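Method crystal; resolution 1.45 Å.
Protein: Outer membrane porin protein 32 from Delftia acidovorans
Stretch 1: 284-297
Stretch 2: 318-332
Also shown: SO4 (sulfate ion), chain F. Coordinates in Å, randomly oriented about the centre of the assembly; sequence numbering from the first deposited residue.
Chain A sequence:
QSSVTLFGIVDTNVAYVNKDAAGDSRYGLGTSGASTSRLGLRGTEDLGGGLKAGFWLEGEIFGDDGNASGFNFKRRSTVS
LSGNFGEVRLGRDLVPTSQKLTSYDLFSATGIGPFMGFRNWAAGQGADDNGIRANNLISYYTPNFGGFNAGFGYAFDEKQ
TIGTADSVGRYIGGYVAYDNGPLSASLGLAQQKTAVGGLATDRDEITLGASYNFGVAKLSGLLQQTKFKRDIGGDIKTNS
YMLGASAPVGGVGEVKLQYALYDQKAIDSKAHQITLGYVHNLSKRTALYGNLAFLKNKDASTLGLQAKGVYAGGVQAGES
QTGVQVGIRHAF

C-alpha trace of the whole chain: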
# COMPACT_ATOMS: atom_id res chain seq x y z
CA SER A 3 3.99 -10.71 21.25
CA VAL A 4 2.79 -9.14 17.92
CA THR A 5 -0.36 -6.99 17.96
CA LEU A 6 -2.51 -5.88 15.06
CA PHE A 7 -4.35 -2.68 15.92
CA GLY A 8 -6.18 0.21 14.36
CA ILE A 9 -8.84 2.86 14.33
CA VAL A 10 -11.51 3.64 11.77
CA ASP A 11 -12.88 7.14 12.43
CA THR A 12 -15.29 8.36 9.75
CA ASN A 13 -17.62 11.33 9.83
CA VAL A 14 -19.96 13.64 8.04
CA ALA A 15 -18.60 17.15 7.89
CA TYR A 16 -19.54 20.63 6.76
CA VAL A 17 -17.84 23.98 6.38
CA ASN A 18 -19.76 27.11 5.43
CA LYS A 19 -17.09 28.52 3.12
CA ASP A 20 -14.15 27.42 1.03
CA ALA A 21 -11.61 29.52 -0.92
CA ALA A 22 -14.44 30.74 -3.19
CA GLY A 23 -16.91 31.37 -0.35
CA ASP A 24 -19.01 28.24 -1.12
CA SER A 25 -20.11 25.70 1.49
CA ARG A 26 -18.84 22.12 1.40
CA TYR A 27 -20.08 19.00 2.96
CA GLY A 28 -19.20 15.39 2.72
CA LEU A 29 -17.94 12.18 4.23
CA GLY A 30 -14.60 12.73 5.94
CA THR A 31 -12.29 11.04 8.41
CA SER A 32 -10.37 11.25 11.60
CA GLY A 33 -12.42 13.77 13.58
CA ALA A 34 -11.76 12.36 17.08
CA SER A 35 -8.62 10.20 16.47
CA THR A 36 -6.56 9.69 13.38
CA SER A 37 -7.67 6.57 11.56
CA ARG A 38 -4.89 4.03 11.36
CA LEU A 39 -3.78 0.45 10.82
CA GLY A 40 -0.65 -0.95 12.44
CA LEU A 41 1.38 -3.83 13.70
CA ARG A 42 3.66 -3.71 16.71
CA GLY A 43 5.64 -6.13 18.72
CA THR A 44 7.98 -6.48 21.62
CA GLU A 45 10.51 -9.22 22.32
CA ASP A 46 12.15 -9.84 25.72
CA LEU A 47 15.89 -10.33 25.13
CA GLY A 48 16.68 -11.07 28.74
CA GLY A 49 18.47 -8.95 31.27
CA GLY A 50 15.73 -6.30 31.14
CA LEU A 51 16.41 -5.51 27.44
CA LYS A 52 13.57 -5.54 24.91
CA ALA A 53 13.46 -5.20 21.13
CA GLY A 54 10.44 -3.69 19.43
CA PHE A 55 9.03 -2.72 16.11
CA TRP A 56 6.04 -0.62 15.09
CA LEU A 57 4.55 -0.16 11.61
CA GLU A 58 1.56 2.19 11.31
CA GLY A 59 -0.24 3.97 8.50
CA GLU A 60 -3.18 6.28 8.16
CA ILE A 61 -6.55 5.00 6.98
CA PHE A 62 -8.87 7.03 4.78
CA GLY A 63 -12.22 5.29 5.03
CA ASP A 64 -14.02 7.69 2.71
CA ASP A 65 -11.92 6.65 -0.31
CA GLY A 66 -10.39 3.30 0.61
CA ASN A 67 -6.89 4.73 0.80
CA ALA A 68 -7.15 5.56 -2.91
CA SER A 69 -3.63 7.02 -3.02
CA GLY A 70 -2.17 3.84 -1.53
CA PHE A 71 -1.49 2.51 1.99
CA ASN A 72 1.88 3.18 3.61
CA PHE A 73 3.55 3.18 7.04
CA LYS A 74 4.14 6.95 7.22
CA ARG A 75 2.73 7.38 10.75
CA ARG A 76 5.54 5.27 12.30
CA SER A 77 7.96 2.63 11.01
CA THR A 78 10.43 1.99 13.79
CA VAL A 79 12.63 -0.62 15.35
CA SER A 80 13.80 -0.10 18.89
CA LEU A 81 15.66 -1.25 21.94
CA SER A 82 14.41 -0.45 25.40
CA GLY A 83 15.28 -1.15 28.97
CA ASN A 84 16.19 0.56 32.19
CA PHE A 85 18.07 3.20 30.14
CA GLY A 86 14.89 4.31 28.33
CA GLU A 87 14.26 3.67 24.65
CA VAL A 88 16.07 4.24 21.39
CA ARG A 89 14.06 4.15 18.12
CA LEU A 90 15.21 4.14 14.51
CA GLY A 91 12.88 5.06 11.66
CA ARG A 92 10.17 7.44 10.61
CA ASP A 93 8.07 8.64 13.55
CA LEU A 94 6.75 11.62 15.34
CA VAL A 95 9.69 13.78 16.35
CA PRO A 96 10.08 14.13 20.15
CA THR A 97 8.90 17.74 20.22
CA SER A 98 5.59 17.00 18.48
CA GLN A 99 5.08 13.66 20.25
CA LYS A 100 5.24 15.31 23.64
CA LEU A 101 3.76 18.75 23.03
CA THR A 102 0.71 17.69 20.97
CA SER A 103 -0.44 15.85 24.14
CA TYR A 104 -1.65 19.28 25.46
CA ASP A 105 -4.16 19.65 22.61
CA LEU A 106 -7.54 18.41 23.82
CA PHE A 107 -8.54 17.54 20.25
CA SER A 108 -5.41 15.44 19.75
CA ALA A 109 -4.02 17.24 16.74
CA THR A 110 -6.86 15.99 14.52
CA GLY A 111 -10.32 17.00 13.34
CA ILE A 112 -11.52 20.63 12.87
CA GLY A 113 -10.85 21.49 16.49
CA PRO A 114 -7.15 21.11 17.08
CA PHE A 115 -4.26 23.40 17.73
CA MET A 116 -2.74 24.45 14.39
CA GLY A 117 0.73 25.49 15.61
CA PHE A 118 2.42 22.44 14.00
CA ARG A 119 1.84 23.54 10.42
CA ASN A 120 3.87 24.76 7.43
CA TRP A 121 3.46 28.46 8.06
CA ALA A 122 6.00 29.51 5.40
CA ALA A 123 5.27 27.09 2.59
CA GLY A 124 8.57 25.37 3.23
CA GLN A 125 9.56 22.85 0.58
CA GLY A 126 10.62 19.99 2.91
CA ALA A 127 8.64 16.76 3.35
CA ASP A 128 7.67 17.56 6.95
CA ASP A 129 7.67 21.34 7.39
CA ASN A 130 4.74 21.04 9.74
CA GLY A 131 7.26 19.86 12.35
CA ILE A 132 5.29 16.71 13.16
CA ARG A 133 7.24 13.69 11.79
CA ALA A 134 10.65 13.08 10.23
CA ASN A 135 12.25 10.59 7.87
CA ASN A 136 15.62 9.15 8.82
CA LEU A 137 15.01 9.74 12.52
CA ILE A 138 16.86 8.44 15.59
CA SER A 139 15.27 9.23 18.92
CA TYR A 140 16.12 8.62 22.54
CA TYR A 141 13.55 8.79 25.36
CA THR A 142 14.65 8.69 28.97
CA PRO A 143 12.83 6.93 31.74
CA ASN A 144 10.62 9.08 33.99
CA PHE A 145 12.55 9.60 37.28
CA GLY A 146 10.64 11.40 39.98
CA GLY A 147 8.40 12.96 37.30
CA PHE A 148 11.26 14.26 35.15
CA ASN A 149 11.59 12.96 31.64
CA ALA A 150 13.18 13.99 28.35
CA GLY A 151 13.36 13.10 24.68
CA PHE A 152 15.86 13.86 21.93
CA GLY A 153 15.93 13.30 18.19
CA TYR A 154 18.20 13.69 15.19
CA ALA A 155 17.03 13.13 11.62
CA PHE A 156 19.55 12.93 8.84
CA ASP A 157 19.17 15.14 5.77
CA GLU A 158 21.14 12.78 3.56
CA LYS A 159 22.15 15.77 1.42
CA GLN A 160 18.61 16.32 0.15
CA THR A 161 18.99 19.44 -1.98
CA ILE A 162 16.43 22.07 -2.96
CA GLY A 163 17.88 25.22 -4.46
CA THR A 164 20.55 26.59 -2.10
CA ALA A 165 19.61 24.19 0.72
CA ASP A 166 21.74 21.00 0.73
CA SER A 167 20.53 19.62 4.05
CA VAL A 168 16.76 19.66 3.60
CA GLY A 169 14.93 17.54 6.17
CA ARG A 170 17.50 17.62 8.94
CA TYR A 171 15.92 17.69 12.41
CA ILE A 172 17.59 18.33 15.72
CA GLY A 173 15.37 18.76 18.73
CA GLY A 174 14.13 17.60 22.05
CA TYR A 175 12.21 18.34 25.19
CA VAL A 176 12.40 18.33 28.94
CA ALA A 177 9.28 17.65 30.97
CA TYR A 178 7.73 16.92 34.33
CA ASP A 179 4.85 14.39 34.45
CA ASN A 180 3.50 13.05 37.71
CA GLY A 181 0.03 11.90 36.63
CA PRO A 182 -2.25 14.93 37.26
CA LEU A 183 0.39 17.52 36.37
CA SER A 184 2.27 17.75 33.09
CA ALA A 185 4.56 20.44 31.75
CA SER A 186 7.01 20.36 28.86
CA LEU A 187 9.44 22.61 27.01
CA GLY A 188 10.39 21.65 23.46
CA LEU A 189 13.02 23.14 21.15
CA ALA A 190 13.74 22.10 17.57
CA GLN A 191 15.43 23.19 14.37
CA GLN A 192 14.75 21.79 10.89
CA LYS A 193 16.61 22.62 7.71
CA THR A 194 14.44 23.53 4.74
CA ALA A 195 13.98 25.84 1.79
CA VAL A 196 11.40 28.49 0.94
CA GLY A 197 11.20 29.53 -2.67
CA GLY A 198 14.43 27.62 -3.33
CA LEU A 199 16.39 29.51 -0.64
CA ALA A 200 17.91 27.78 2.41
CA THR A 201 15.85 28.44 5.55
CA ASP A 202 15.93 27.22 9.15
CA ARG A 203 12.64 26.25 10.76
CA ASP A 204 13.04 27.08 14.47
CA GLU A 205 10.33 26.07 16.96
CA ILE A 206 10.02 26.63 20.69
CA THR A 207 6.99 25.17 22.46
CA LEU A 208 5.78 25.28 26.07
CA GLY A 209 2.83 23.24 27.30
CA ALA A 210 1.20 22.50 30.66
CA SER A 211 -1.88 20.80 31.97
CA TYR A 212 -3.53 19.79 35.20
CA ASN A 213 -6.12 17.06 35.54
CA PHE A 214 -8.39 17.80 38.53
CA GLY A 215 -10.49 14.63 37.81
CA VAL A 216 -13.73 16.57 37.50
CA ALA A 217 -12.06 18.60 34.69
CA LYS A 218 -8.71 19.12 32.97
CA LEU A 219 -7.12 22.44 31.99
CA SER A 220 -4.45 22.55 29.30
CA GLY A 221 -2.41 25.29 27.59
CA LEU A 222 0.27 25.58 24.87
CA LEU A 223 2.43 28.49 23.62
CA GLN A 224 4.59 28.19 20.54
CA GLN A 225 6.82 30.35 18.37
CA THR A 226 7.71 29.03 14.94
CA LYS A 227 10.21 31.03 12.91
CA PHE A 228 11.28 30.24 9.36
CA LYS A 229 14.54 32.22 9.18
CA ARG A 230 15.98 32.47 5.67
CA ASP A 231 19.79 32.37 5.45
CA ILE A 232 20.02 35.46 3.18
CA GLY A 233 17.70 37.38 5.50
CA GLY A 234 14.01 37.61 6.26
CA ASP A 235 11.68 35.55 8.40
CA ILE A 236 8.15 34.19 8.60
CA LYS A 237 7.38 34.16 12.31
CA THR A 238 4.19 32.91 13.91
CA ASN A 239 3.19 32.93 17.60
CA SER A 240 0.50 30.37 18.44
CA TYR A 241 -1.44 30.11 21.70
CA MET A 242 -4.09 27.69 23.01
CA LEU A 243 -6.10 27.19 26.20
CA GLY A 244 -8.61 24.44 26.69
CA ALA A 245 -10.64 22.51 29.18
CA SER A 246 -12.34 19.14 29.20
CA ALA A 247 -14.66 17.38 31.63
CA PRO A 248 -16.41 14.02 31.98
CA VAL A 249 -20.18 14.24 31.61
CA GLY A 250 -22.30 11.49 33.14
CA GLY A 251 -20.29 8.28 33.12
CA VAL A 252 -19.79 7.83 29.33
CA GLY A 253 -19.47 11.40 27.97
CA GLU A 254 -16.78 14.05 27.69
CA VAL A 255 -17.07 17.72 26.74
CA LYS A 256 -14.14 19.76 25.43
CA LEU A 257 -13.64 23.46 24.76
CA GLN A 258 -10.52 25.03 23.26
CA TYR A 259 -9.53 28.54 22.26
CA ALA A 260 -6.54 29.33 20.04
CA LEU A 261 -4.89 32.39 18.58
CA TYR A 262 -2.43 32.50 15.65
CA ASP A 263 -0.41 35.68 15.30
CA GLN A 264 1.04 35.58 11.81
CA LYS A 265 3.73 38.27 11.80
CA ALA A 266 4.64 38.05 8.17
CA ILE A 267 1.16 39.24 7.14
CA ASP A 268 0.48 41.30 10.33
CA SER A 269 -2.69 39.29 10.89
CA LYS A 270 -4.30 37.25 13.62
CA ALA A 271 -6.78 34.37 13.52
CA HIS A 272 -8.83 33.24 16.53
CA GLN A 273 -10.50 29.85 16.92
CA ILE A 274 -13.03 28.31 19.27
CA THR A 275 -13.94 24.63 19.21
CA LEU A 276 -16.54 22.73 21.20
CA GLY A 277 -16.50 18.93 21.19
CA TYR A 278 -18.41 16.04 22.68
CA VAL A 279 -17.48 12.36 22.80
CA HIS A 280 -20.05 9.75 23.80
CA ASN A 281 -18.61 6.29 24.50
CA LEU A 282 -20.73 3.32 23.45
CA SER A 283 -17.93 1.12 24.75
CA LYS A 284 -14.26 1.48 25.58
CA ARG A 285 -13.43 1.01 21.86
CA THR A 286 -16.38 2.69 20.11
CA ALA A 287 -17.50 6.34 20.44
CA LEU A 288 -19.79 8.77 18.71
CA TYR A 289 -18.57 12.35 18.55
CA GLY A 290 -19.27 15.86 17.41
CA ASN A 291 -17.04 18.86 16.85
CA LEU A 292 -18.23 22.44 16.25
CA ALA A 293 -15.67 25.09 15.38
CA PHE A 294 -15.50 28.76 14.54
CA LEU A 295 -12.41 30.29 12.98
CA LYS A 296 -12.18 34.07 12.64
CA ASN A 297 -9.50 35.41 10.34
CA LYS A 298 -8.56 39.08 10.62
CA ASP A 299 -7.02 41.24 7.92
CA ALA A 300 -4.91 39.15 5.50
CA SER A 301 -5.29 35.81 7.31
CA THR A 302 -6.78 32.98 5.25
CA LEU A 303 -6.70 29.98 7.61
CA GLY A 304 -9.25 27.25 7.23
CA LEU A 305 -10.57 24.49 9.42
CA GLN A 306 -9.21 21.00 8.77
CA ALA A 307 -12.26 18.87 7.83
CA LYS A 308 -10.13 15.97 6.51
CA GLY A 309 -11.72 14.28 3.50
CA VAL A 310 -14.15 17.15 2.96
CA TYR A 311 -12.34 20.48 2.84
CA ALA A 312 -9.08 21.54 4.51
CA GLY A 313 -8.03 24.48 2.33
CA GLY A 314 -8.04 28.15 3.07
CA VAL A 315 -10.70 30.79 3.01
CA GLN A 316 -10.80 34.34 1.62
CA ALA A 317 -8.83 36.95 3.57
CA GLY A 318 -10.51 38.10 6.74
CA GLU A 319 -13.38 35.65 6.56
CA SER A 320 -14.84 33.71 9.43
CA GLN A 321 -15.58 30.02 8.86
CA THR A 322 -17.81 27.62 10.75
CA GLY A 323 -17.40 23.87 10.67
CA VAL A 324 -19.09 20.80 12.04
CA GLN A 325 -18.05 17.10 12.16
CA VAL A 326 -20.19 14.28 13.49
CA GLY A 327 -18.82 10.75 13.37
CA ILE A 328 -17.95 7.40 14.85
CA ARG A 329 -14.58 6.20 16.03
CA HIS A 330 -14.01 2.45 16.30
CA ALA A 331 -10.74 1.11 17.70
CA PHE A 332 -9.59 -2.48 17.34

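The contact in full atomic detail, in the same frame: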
# COMPACT_ATOMS: atom_id res chain seq x y z
N LYS A 284 -15.62 1.01 25.49
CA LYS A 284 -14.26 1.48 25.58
C LYS A 284 -13.62 1.70 24.20
O LYS A 284 -12.78 2.59 24.08
CB LYS A 284 -13.38 0.55 26.42
CG LYS A 284 -13.82 0.48 27.89
CD LYS A 284 -13.54 1.79 28.66
CE LYS A 284 -12.18 1.78 29.41
NZ LYS A 284 -11.21 2.81 28.87
N ARG A 285 -14.03 0.93 23.19
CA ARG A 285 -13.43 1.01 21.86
C ARG A 285 -14.24 1.79 20.84
O ARG A 285 -13.72 2.15 19.81
CB ARG A 285 -13.17 -0.40 21.30
CG ARG A 285 -12.08 -1.23 22.06
CD ARG A 285 -12.20 -2.79 21.84
NE ARG A 285 -12.37 -3.03 20.43
CZ ARG A 285 -12.96 -4.04 19.86
NH1 ARG A 285 -13.48 -5.06 20.56
NH2 ARG A 285 -13.00 -4.05 18.53
N THR A 286 -15.52 2.04 21.10
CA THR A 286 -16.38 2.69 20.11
C THR A 286 -17.05 3.96 20.69
O THR A 286 -17.67 3.89 21.75
CB THR A 286 -17.49 1.74 19.70
OG1 THR A 286 -16.89 0.58 19.09
CG2 THR A 286 -18.35 2.36 18.64
N ALA A 287 -16.90 5.08 20.01
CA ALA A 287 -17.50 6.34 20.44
C ALA A 287 -18.15 7.05 19.28
O ALA A 287 -17.73 6.93 18.14
CB ALA A 287 -16.43 7.25 21.03
N LEU A 288 -19.22 7.77 19.60
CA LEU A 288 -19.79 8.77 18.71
C LEU A 288 -19.24 10.13 19.14
O LEU A 288 -18.99 10.36 20.32
CB LEU A 288 -21.31 8.73 18.81
CG LEU A 288 -22.18 7.81 17.98
CD1 LEU A 288 -21.53 6.75 17.19
CD2 LEU A 288 -23.56 7.47 18.67
N TYR A 289 -19.10 11.05 18.20
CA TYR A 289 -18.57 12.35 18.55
C TYR A 289 -19.09 13.44 17.67
O TYR A 289 -19.58 13.21 16.57
CB TYR A 289 -17.03 12.34 18.51
CG TYR A 289 -16.46 12.17 17.11
CD1 TYR A 289 -16.13 10.92 16.61
CD2 TYR A 289 -16.28 13.26 16.29
CE1 TYR A 289 -15.65 10.77 15.31
CE2 TYR A 289 -15.81 13.12 14.98
CZ TYR A 289 -15.44 11.88 14.51
OH TYR A 289 -14.93 11.77 13.24
N GLY A 290 -18.99 14.66 18.18
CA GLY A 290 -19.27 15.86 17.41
C GLY A 290 -18.32 16.97 17.76
O GLY A 290 -17.96 17.14 18.92
N ASN A 291 -17.89 17.69 16.73
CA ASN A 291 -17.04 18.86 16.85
C ASN A 291 -17.73 20.04 16.15
O ASN A 291 -18.28 19.86 15.06
CB ASN A 291 -15.72 18.63 16.12
CG ASN A 291 -14.92 17.50 16.69
OD1 ASN A 291 -14.24 16.78 15.91
ND2 ASN A 291 -14.89 17.39 17.98
N LEU A 292 -17.71 21.20 16.81
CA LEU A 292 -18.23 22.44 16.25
C LEU A 292 -17.13 23.47 16.39
O LEU A 292 -16.68 23.72 17.51
CB LEU A 292 -19.46 22.91 17.06
CG LEU A 292 -20.08 24.26 16.73
CD1 LEU A 292 -20.55 24.35 15.29
CD2 LEU A 292 -21.23 24.55 17.70
N ALA A 293 -16.75 24.11 15.31
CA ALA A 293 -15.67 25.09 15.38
C ALA A 293 -15.97 26.36 14.63
O ALA A 293 -16.71 26.40 13.64
CB ALA A 293 -14.43 24.49 14.82
N PHE A 294 -15.36 27.43 15.11
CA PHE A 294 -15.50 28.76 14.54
C PHE A 294 -14.12 29.35 14.46
O PHE A 294 -13.43 29.43 15.46
CB PHE A 294 -16.41 29.65 15.43
CG PHE A 294 -16.65 31.01 14.87
CD1 PHE A 294 -17.42 31.18 13.73
CD2 PHE A 294 -16.11 32.15 15.51
CE1 PHE A 294 -17.65 32.47 13.21
CE2 PHE A 294 -16.33 33.42 14.99
CZ PHE A 294 -17.11 33.59 13.85
N LEU A 295 -13.71 29.75 13.26
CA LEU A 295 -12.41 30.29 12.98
C LEU A 295 -12.60 31.68 12.38
O LEU A 295 -13.17 31.85 11.32
CB LEU A 295 -11.66 29.39 12.01
CG LEU A 295 -10.23 29.66 11.57
CD1 LEU A 295 -9.28 29.76 12.74
CD2 LEU A 295 -9.72 28.58 10.57
N LYS A 296 -12.07 32.69 13.07
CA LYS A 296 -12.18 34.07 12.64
C LYS A 296 -10.83 34.59 12.19
O LYS A 296 -9.95 34.78 13.01
CB LYS A 296 -12.65 34.90 13.82
CG LYS A 296 -12.83 36.37 13.55
CD LYS A 296 -13.40 37.05 14.84
CE LYS A 296 -14.91 37.30 14.77
NZ LYS A 296 -15.66 36.78 15.98
N ASN A 297 -10.68 34.80 10.90
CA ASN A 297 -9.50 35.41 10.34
C ASN A 297 -9.68 36.92 10.38
O ASN A 297 -10.73 37.42 10.03
CB ASN A 297 -9.32 34.99 8.90
CG ASN A 297 -8.98 33.53 8.75
OD1 ASN A 297 -9.84 32.69 8.32
ND2 ASN A 297 -7.78 33.20 9.11
N GLY A 318 -9.68 37.44 5.76
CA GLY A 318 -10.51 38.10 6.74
C GLY A 318 -11.88 37.50 6.98
O GLY A 318 -12.68 38.08 7.72
N GLU A 319 -12.11 36.32 6.41
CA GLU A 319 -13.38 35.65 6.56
C GLU A 319 -13.42 34.78 7.80
O GLU A 319 -12.41 34.24 8.23
CB GLU A 319 -13.65 34.74 5.36
CG GLU A 319 -13.95 35.46 4.06
CD GLU A 319 -15.27 36.19 4.07
OE1 GLU A 319 -16.29 35.59 4.45
OE2 GLU A 319 -15.28 37.38 3.73
N SER A 320 -14.62 34.64 8.36
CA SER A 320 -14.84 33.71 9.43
C SER A 320 -15.43 32.45 8.79
O SER A 320 -16.20 32.54 7.84
CB SER A 320 -15.86 34.27 10.43
OG SER A 320 -15.32 35.41 11.09
N GLN A 321 -15.09 31.30 9.34
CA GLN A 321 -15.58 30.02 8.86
C GLN A 321 -16.12 29.20 10.03
O GLN A 321 -15.54 29.17 11.10
CB GLN A 321 -14.44 29.30 8.19
CG GLN A 321 -14.82 28.07 7.37
CD GLN A 321 -13.60 27.19 7.05
OE1 GLN A 321 -13.49 26.60 5.95
NE2 GLN A 321 -12.70 27.10 8.01
N THR A 322 -17.24 28.53 9.80
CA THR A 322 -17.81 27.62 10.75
C THR A 322 -17.74 26.22 10.19
O THR A 322 -18.00 26.00 9.02
CB THR A 322 -19.28 28.02 11.00
OG1 THR A 322 -19.32 29.37 11.46
CG2 THR A 322 -19.89 27.22 12.13
N GLY A 323 -17.45 25.27 11.06
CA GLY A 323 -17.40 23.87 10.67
C GLY A 323 -18.00 22.96 11.70
O GLY A 323 -18.06 23.26 12.89
N VAL A 324 -18.47 21.82 11.21
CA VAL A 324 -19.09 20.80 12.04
C VAL A 324 -18.59 19.43 11.54
O VAL A 324 -18.48 19.21 10.33
CB VAL A 324 -20.65 20.81 11.88
CG1 VAL A 324 -21.28 19.80 12.83
CG2 VAL A 324 -21.18 22.17 12.10
N GLN A 325 -18.36 18.51 12.48
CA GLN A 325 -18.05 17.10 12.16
C GLN A 325 -18.84 16.26 13.13
O GLN A 325 -18.84 16.54 14.35
CB GLN A 325 -16.57 16.76 12.41
CG GLN A 325 -15.61 17.27 11.47
CD GLN A 325 -14.18 16.91 11.84
OE1 GLN A 325 -13.79 17.07 13.00
NE2 GLN A 325 -13.40 16.47 10.86
N VAL A 326 -19.50 15.24 12.63
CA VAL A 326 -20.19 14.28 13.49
C VAL A 326 -19.82 12.89 12.95
O VAL A 326 -19.98 12.64 11.77
CB VAL A 326 -21.71 14.48 13.43
CG1 VAL A 326 -22.45 13.38 14.17
CG2 VAL A 326 -22.10 15.85 14.03
N GLY A 327 -19.40 12.01 13.82
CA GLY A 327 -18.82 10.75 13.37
C GLY A 327 -18.78 9.66 14.42
O GLY A 327 -19.31 9.78 15.52
N ILE A 328 -18.14 8.56 14.02
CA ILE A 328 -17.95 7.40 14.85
C ILE A 328 -16.47 7.07 14.79
O ILE A 328 -15.83 7.14 13.73
CB ILE A 328 -18.83 6.20 14.36
CG1 ILE A 328 -18.62 4.95 15.23
CG2 ILE A 328 -18.61 5.83 12.92
CD1 ILE A 328 -19.66 3.86 15.04
N ARG A 329 -15.95 6.69 15.95
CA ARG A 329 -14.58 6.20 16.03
C ARG A 329 -14.63 4.78 16.59
O ARG A 329 -15.18 4.55 17.66
CB ARG A 329 -13.81 7.12 16.97
CG ARG A 329 -12.46 6.58 17.36
CD ARG A 329 -12.46 6.42 18.89
NE ARG A 329 -11.91 7.63 19.21
CZ ARG A 329 -11.94 8.42 20.31
NH1 ARG A 329 -12.61 8.23 21.49
NH2 ARG A 329 -11.20 9.50 20.20
N HIS A 330 -14.03 3.84 15.88
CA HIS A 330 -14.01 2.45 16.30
C HIS A 330 -12.56 1.97 16.31
O HIS A 330 -11.90 1.89 15.26
CB HIS A 330 -14.82 1.56 15.39
CG HIS A 330 -14.84 0.15 15.86
ND1 HIS A 330 -14.22 -0.89 15.20
CD2 HIS A 330 -15.37 -0.37 16.99
CE1 HIS A 330 -14.39 -2.00 15.92
NE2 HIS A 330 -15.11 -1.72 16.98
N ALA A 331 -12.10 1.64 17.50
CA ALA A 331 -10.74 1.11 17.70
C ALA A 331 -10.79 -0.40 17.73
O ALA A 331 -11.77 -0.99 18.19
CB ALA A 331 -10.15 1.62 19.01
N PHE A 332 -9.70 -1.04 17.28
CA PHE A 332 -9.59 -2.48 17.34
C PHE A 332 -8.15 -2.89 17.64
O PHE A 332 -7.22 -2.08 17.56
CB PHE A 332 -10.11 -3.13 16.07
CG PHE A 332 -9.42 -2.68 14.81
CD1 PHE A 332 -8.31 -3.38 14.31
CD2 PHE A 332 -9.88 -1.60 14.09
CE1 PHE A 332 -7.69 -2.98 13.14
CE2 PHE A 332 -9.23 -1.20 12.92
CZ PHE A 332 -8.11 -1.92 12.46
OXT PHE A 332 -7.98 -4.07 18.02
S SO4 F . -10.91 11.45 23.49
O1 SO4 F . -11.96 10.47 23.79
O2 SO4 F . -11.23 12.73 24.13
O3 SO4 F . -9.64 10.96 24.04
O4 SO4 F . -10.78 11.63 22.04

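The strongest bonds here belong to the backbone. Strands 286-297 and 320-331 run antiparallel, their directions 175° apart, and every second residue is paired through two hydrogen bonds. Arg329 N to Ala287 O (2.8 Å) and Ala287 N to Arg329 O (3.0 Å) close one such ring; Asn291 N to Gln325 O (2.8 Å) and Gln321 N to Leu295 O (2.8 Å) belong to others in the same ladder. The intervening pairs lack these bonds and draw closer, so their CA hydrogens approach carbonyls across the seam, as in Gly290 CA to Gln325 O at 3.2 Å.

Beyond the last pairs the ladder frays differently at each end. Asn297 N reaches Glu319 O at 3.2 Å. At the other end Ala331 N donates to Arg285 O (2.9 Å), and the Arg285 side chain fills the place its own backbone N, too far from Ala331 O to bond, leaves vacant: its NE donates to Ala331 O at 3.1 Å, supplemented by a weak bond from Arg285 NH2 to the same oxygen at 3.3 Å.

Alternation then sorts the side chains onto two faces. One carries Ala287, Tyr289, Asn291, Ala293 and Leu295 beside Arg329, Gln325 and Gln321. Here Tyr289, with chi1 in the p well, lays its ring over Gly327, whose CA sits 4.0 Å from the ring centroid in a CH-pi contact. The glycine is legible as a rule: an ideal CB would fall 2.6 Å from Tyr289 OH, a clash. Arg329 extends past Ala287 (NH1 to CB, 4.0 Å) and binds the sulfate through NH2 to O4 (2.8 Å) and NH1 to O1 (3.3 Å), charge meeting charge.

The opposite face is more apolar toward its middle. Leu288 CD1 meets Ile328 CG1 and Leu292 CD1 meets Val324 CG2, both at 3.9 Å, while Phe294 CZ packs against Ser320 CB at 3.7 Å.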